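Local coordinates for oxidoreductase, 2OG-Fe(II) oxygenase family (Burkholderia pseudomallei, PDB 6N1F), which probably catalyses an iron-dependent oxidation, as a member of the 2OG-Fe(II) oxygenase family, and holds an iron(III) ion in this crystal, at residues A[170-184]-A[208-222]. Residues are numbered along the deposited sequence; the frame is centred on the assembly and turned at random.
With FE (Fe (III) ion), chain E.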
# COMPACT_ATOMS: atom_id res chain seq x y z
N ILE A 170 -0.54 3.97 -2.21
CA ILE A 170 -0.56 5.25 -2.91
C ILE A 170 -1.88 5.92 -2.59
O ILE A 170 -2.94 5.32 -2.79
CB ILE A 170 -0.43 5.05 -4.43
CG1 ILE A 170 0.76 4.17 -4.74
CG2 ILE A 170 -0.33 6.40 -5.14
CD1 ILE A 170 0.92 3.94 -6.22
N GLN A 171 -1.83 7.16 -2.11
CA GLN A 171 -3.04 7.85 -1.70
C GLN A 171 -3.61 8.59 -2.90
O GLN A 171 -2.99 9.51 -3.43
CB GLN A 171 -2.80 8.82 -0.54
CG GLN A 171 -4.09 9.47 0.01
CD GLN A 171 -5.10 8.45 0.53
OE1 GLN A 171 -6.31 8.64 0.42
NE2 GLN A 171 -4.59 7.37 1.11
N LEU A 172 -4.80 8.18 -3.31
CA LEU A 172 -5.51 8.81 -4.40
C LEU A 172 -6.66 9.65 -3.91
O LEU A 172 -7.39 10.23 -4.73
CB LEU A 172 -6.02 7.74 -5.37
CG LEU A 172 -4.94 6.92 -6.08
CD1 LEU A 172 -5.56 5.84 -6.95
CD2 LEU A 172 -4.02 7.83 -6.90
N GLY A 173 -6.85 9.73 -2.61
CA GLY A 173 -7.99 10.46 -2.07
C GLY A 173 -7.72 11.95 -2.07
O GLY A 173 -6.74 12.40 -1.45
N ARG A 174 -8.57 12.71 -2.75
CA ARG A 174 -8.32 14.14 -2.92
C ARG A 174 -8.37 14.89 -1.60
O ARG A 174 -7.52 15.75 -1.33
CB ARG A 174 -9.32 14.73 -3.91
N ALA A 175 -9.35 14.59 -0.75
CA ALA A 175 -9.52 15.33 0.49
C ALA A 175 -10.41 14.53 1.43
O ALA A 175 -11.53 14.16 1.05
CB ALA A 175 -10.13 16.71 0.24
N PHE A 176 -9.93 14.29 2.64
CA PHE A 176 -10.71 13.60 3.66
C PHE A 176 -10.15 13.93 5.03
O PHE A 176 -9.04 14.46 5.16
CB PHE A 176 -10.72 12.08 3.43
CG PHE A 176 -9.35 11.46 3.43
CD1 PHE A 176 -8.83 10.90 4.59
CD2 PHE A 176 -8.58 11.46 2.27
CE1 PHE A 176 -7.56 10.34 4.60
CE2 PHE A 176 -7.31 10.90 2.27
CZ PHE A 176 -6.80 10.34 3.44
N ASP A 177 -10.95 13.64 6.06
CA ASP A 177 -10.54 13.75 7.45
C ASP A 177 -10.37 12.36 8.05
O ASP A 177 -10.90 11.37 7.54
CB ASP A 177 -11.58 14.54 8.26
CG ASP A 177 -11.71 15.97 7.79
OD1 ASP A 177 -10.87 16.40 6.97
OD2 ASP A 177 -12.66 16.66 8.21
N GLY A 178 -9.61 12.30 9.15
CA GLY A 178 -9.33 11.02 9.77
C GLY A 178 -8.57 10.10 8.83
O GLY A 178 -7.76 10.54 8.01
N GLY A 179 -8.84 8.80 8.95
CA GLY A 179 -8.23 7.84 8.04
C GLY A 179 -6.73 7.68 8.17
O GLY A 179 -6.06 7.35 7.18
N GLU A 180 -6.18 7.88 9.36
CA GLU A 180 -4.75 7.71 9.53
C GLU A 180 -4.35 6.24 9.42
O GLU A 180 -5.04 5.33 9.88
CB GLU A 180 -4.28 8.28 10.87
CG GLU A 180 -4.50 9.78 11.03
CD GLU A 180 -5.86 10.10 11.59
OE1 GLU A 180 -6.68 9.15 11.70
OE2 GLU A 180 -6.12 11.28 11.93
N PHE A 181 -3.21 6.02 8.78
CA PHE A 181 -2.58 4.71 8.75
C PHE A 181 -1.71 4.60 10.00
O PHE A 181 -0.76 5.38 10.17
CB PHE A 181 -1.78 4.57 7.46
CG PHE A 181 -1.09 3.28 7.35
CD1 PHE A 181 -1.78 2.15 6.96
CD2 PHE A 181 0.26 3.18 7.65
CE1 PHE A 181 -1.14 0.94 6.88
CE2 PHE A 181 0.90 1.97 7.55
CZ PHE A 181 0.20 0.84 7.17
N VAL A 182 -2.04 3.67 10.90
CA VAL A 182 -1.36 3.54 12.18
C VAL A 182 -0.69 2.17 12.27
O VAL A 182 -1.37 1.14 12.14
CB VAL A 182 -2.31 3.74 13.36
CG1 VAL A 182 -1.53 3.71 14.65
CG2 VAL A 182 -3.06 5.06 13.19
N VAL A 183 0.61 2.17 12.56
CA VAL A 183 1.41 0.97 12.79
C VAL A 183 1.67 0.83 14.28
O VAL A 183 2.00 1.81 14.96
CB VAL A 183 2.74 1.04 12.02
CG1 VAL A 183 3.53 -0.25 12.20
CG2 VAL A 183 2.51 1.36 10.56
N HIS A 184 1.57 -0.41 14.77
CA HIS A 184 1.73 -0.74 16.19
C HIS A 184 2.88 -1.73 16.38
O HIS A 184 2.65 -2.91 16.69
CB HIS A 184 0.43 -1.32 16.75
CG HIS A 184 -0.71 -0.36 16.75
ND1 HIS A 184 -1.15 0.27 17.89
CD2 HIS A 184 -1.49 0.10 15.74
CE1 HIS A 184 -2.15 1.07 17.60
NE2 HIS A 184 -2.38 0.99 16.30
N ARG A 208 1.78 -5.13 13.11
CA ARG A 208 0.35 -4.90 13.08
C ARG A 208 0.08 -3.46 12.68
O ARG A 208 0.84 -2.55 13.02
CB ARG A 208 -0.24 -5.21 14.46
CG ARG A 208 -0.09 -6.67 14.89
CD ARG A 208 -0.55 -6.91 16.34
NE ARG A 208 -2.00 -6.83 16.53
CZ ARG A 208 -2.87 -7.78 16.18
NH1 ARG A 208 -2.44 -8.89 15.60
NH2 ARG A 208 -4.17 -7.62 16.41
N HIS A 209 -1.00 -3.24 11.93
CA HIS A 209 -1.35 -1.89 11.50
C HIS A 209 -2.85 -1.79 11.23
O HIS A 209 -3.56 -2.79 11.16
CB HIS A 209 -0.57 -1.46 10.26
CG HIS A 209 -0.79 -2.34 9.08
ND1 HIS A 209 0.17 -3.20 8.60
CD2 HIS A 209 -1.87 -2.49 8.28
CE1 HIS A 209 -0.30 -3.84 7.55
NE2 HIS A 209 -1.54 -3.43 7.33
N GLU A 210 -3.31 -0.55 11.05
CA GLU A 210 -4.73 -0.26 10.96
C GLU A 210 -4.92 1.09 10.30
O GLU A 210 -4.03 1.94 10.30
CB GLU A 210 -5.37 -0.23 12.35
CG GLU A 210 -4.98 1.02 13.10
CD GLU A 210 -5.69 1.19 14.45
OE1 GLU A 210 -6.86 0.77 14.57
OE2 GLU A 210 -5.08 1.76 15.37
N VAL A 211 -6.13 1.29 9.79
CA VAL A 211 -6.55 2.60 9.31
C VAL A 211 -7.65 3.08 10.24
O VAL A 211 -8.64 2.36 10.46
CB VAL A 211 -7.01 2.54 7.85
CG1 VAL A 211 -7.39 3.93 7.35
CG2 VAL A 211 -5.92 1.91 6.95
N ARG A 212 -7.48 4.27 10.81
CA ARG A 212 -8.47 4.78 11.75
C ARG A 212 -9.65 5.39 11.00
O ARG A 212 -9.62 5.61 9.78
CB ARG A 212 -7.86 5.79 12.71
CG ARG A 212 -6.80 5.16 13.59
CD ARG A 212 -6.28 6.09 14.66
NE ARG A 212 -5.50 5.34 15.64
CZ ARG A 212 -4.67 5.90 16.52
NH1 ARG A 212 -4.50 7.22 16.54
NH2 ARG A 212 -4.01 5.13 17.38
N THR A 213 -10.72 5.64 11.76
CA THR A 213 -12.01 6.00 11.21
C THR A 213 -11.90 7.13 10.20
O THR A 213 -11.23 8.13 10.45
CB THR A 213 -12.96 6.41 12.34
OG1 THR A 213 -12.90 5.42 13.36
CG2 THR A 213 -14.38 6.53 11.84
N VAL A 214 -12.55 6.95 9.05
CA VAL A 214 -12.66 8.00 8.05
C VAL A 214 -13.72 8.98 8.52
O VAL A 214 -14.86 8.59 8.78
CB VAL A 214 -12.99 7.43 6.67
CG1 VAL A 214 -13.18 8.56 5.69
CG2 VAL A 214 -11.87 6.50 6.19
N ARG A 215 -13.35 10.25 8.62
CA ARG A 215 -14.21 11.23 9.26
C ARG A 215 -14.91 12.15 8.27
O ARG A 215 -15.85 12.85 8.67
CB ARG A 215 -13.42 12.06 10.28
CG ARG A 215 -13.07 11.27 11.55
CD ARG A 215 -12.64 12.14 12.72
NE ARG A 215 -11.20 12.07 12.95
CZ ARG A 215 -10.35 13.06 12.72
NH1 ARG A 215 -10.79 14.23 12.27
NH2 ARG A 215 -9.05 12.90 12.96
N ALA A 216 -14.51 12.16 7.00
CA ALA A 216 -15.24 12.95 6.03
C ALA A 216 -14.99 12.41 4.63
O ALA A 216 -13.99 11.74 4.38
CB ALA A 216 -14.87 14.44 6.12
N ASN A 217 -15.92 12.74 3.74
CA ASN A 217 -16.01 12.28 2.35
C ASN A 217 -15.59 10.82 2.19
O ASN A 217 -16.33 9.91 2.59
CB ASN A 217 -15.17 13.17 1.44
CG ASN A 217 -15.58 13.05 -0.03
OD1 ASN A 217 -16.69 12.63 -0.34
ND2 ASN A 217 -14.68 13.43 -0.93
N GLU A 218 -14.43 10.58 1.59
CA GLU A 218 -14.00 9.23 1.27
C GLU A 218 -12.49 9.21 1.11
O GLU A 218 -11.87 10.24 0.84
CB GLU A 218 -14.68 8.71 -0.01
CG GLU A 218 -14.18 9.37 -1.28
CD GLU A 218 -14.83 8.79 -2.53
OE1 GLU A 218 -16.05 8.51 -2.51
OE2 GLU A 218 -14.11 8.61 -3.54
N ARG A 219 -11.91 8.03 1.29
CA ARG A 219 -10.47 7.85 1.26
C ARG A 219 -10.18 6.71 0.30
O ARG A 219 -10.70 5.59 0.48
CB ARG A 219 -9.93 7.56 2.67
CG ARG A 219 -8.44 7.19 2.81
CD ARG A 219 -8.30 6.40 4.12
NE ARG A 219 -6.98 6.42 4.73
CZ ARG A 219 -6.06 5.46 4.56
NH1 ARG A 219 -6.31 4.41 3.78
NH2 ARG A 219 -4.91 5.55 5.19
N THR A 220 -9.38 6.99 -0.73
CA THR A 220 -9.12 6.06 -1.83
C THR A 220 -7.63 5.82 -1.94
O THR A 220 -6.86 6.78 -2.04
CB THR A 220 -9.65 6.62 -3.15
OG1 THR A 220 -11.02 7.02 -2.98
CG2 THR A 220 -9.54 5.58 -4.25
N SER A 221 -7.23 4.56 -1.94
CA SER A 221 -5.81 4.24 -1.93
C SER A 221 -5.54 3.01 -2.78
O SER A 221 -6.33 2.07 -2.79
CB SER A 221 -5.31 4.02 -0.50
OG SER A 221 -5.99 2.95 0.14
N LEU A 222 -4.42 3.03 -3.50
CA LEU A 222 -3.92 1.86 -4.21
C LEU A 222 -2.96 1.11 -3.30
O LEU A 222 -1.93 1.66 -2.88
CB LEU A 222 -3.22 2.28 -5.51
CG LEU A 222 -2.99 1.21 -6.58
CD1 LEU A 222 -2.53 1.89 -7.84
CD2 LEU A 222 -1.98 0.19 -6.16
FE FE E . -2.75 -4.21 5.72
O HOH W 1 -9.80 8.86 12.99
O HOH W 2 -7.20 11.82 14.34
O HOH W 3 2.94 -5.40 15.56
O HOH W 4 -4.23 -2.19 5.42
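Arg219 reaches from strand 218-227 into the bend where 170-184 passes from one sheet of the double-stranded beta-helix to the other. Its CG lies over a face of the Phe176 ring, a CH-pi contact 3.8 Å from the centroid. With CG anti to the backbone N (chi1 173°) and the chain extended to NE, the guanidinium arrives at Gly179: NE donates to a lone pair of Gly179 O at 2.8 Å, and NH2 adds a weak second bond to the same oxygen. Val211 CG1 covers one guanidinium face closely; over the other, Gln171 NE2 is a more distant cover, its amide steeply inclined.

Antiparallel ladders run on from both ends of the bend. Ile170 and Leu222 exchange backbone bonds in the seven-stranded sheet; Val182 and Glu210 do so in the smaller one, Val182 N meeting Glu210 O at 2.7 Å, nearly straight. Beside that pair, Phe181 extends its ring obliquely toward His209, with CZ 3.8 Å from His209 CG over the imidazole face, while His209 NE2 binds the iron at 2.2 Å. His155, Asp157 and a water also bind the metal.

The sheet surface bearing Val182 and Glu210 is more polar. There His184 NE2 donates to Glu210 OE2 at 3.0 Å, from above the carboxylate plane, and Val182 CG2 lies over the Arg212 guanidinium, which is salt-bridged to Glu26. Looser still is the side around Glu180 and Arg215, nearer to solvent: Glu180 OE2 and Arg215 NH2 stand 3.5 Å apart in a salt bridge, and a water donates to Glu180 OE2. The chemistry thus divides: Gly179 O grips buried Arg219 amid packing groups, charge pairing and water prevail outside, and the iron-binding imidazole, packed on one face by Phe181, is oriented by the metal and a weak ND1 bond to His207 O.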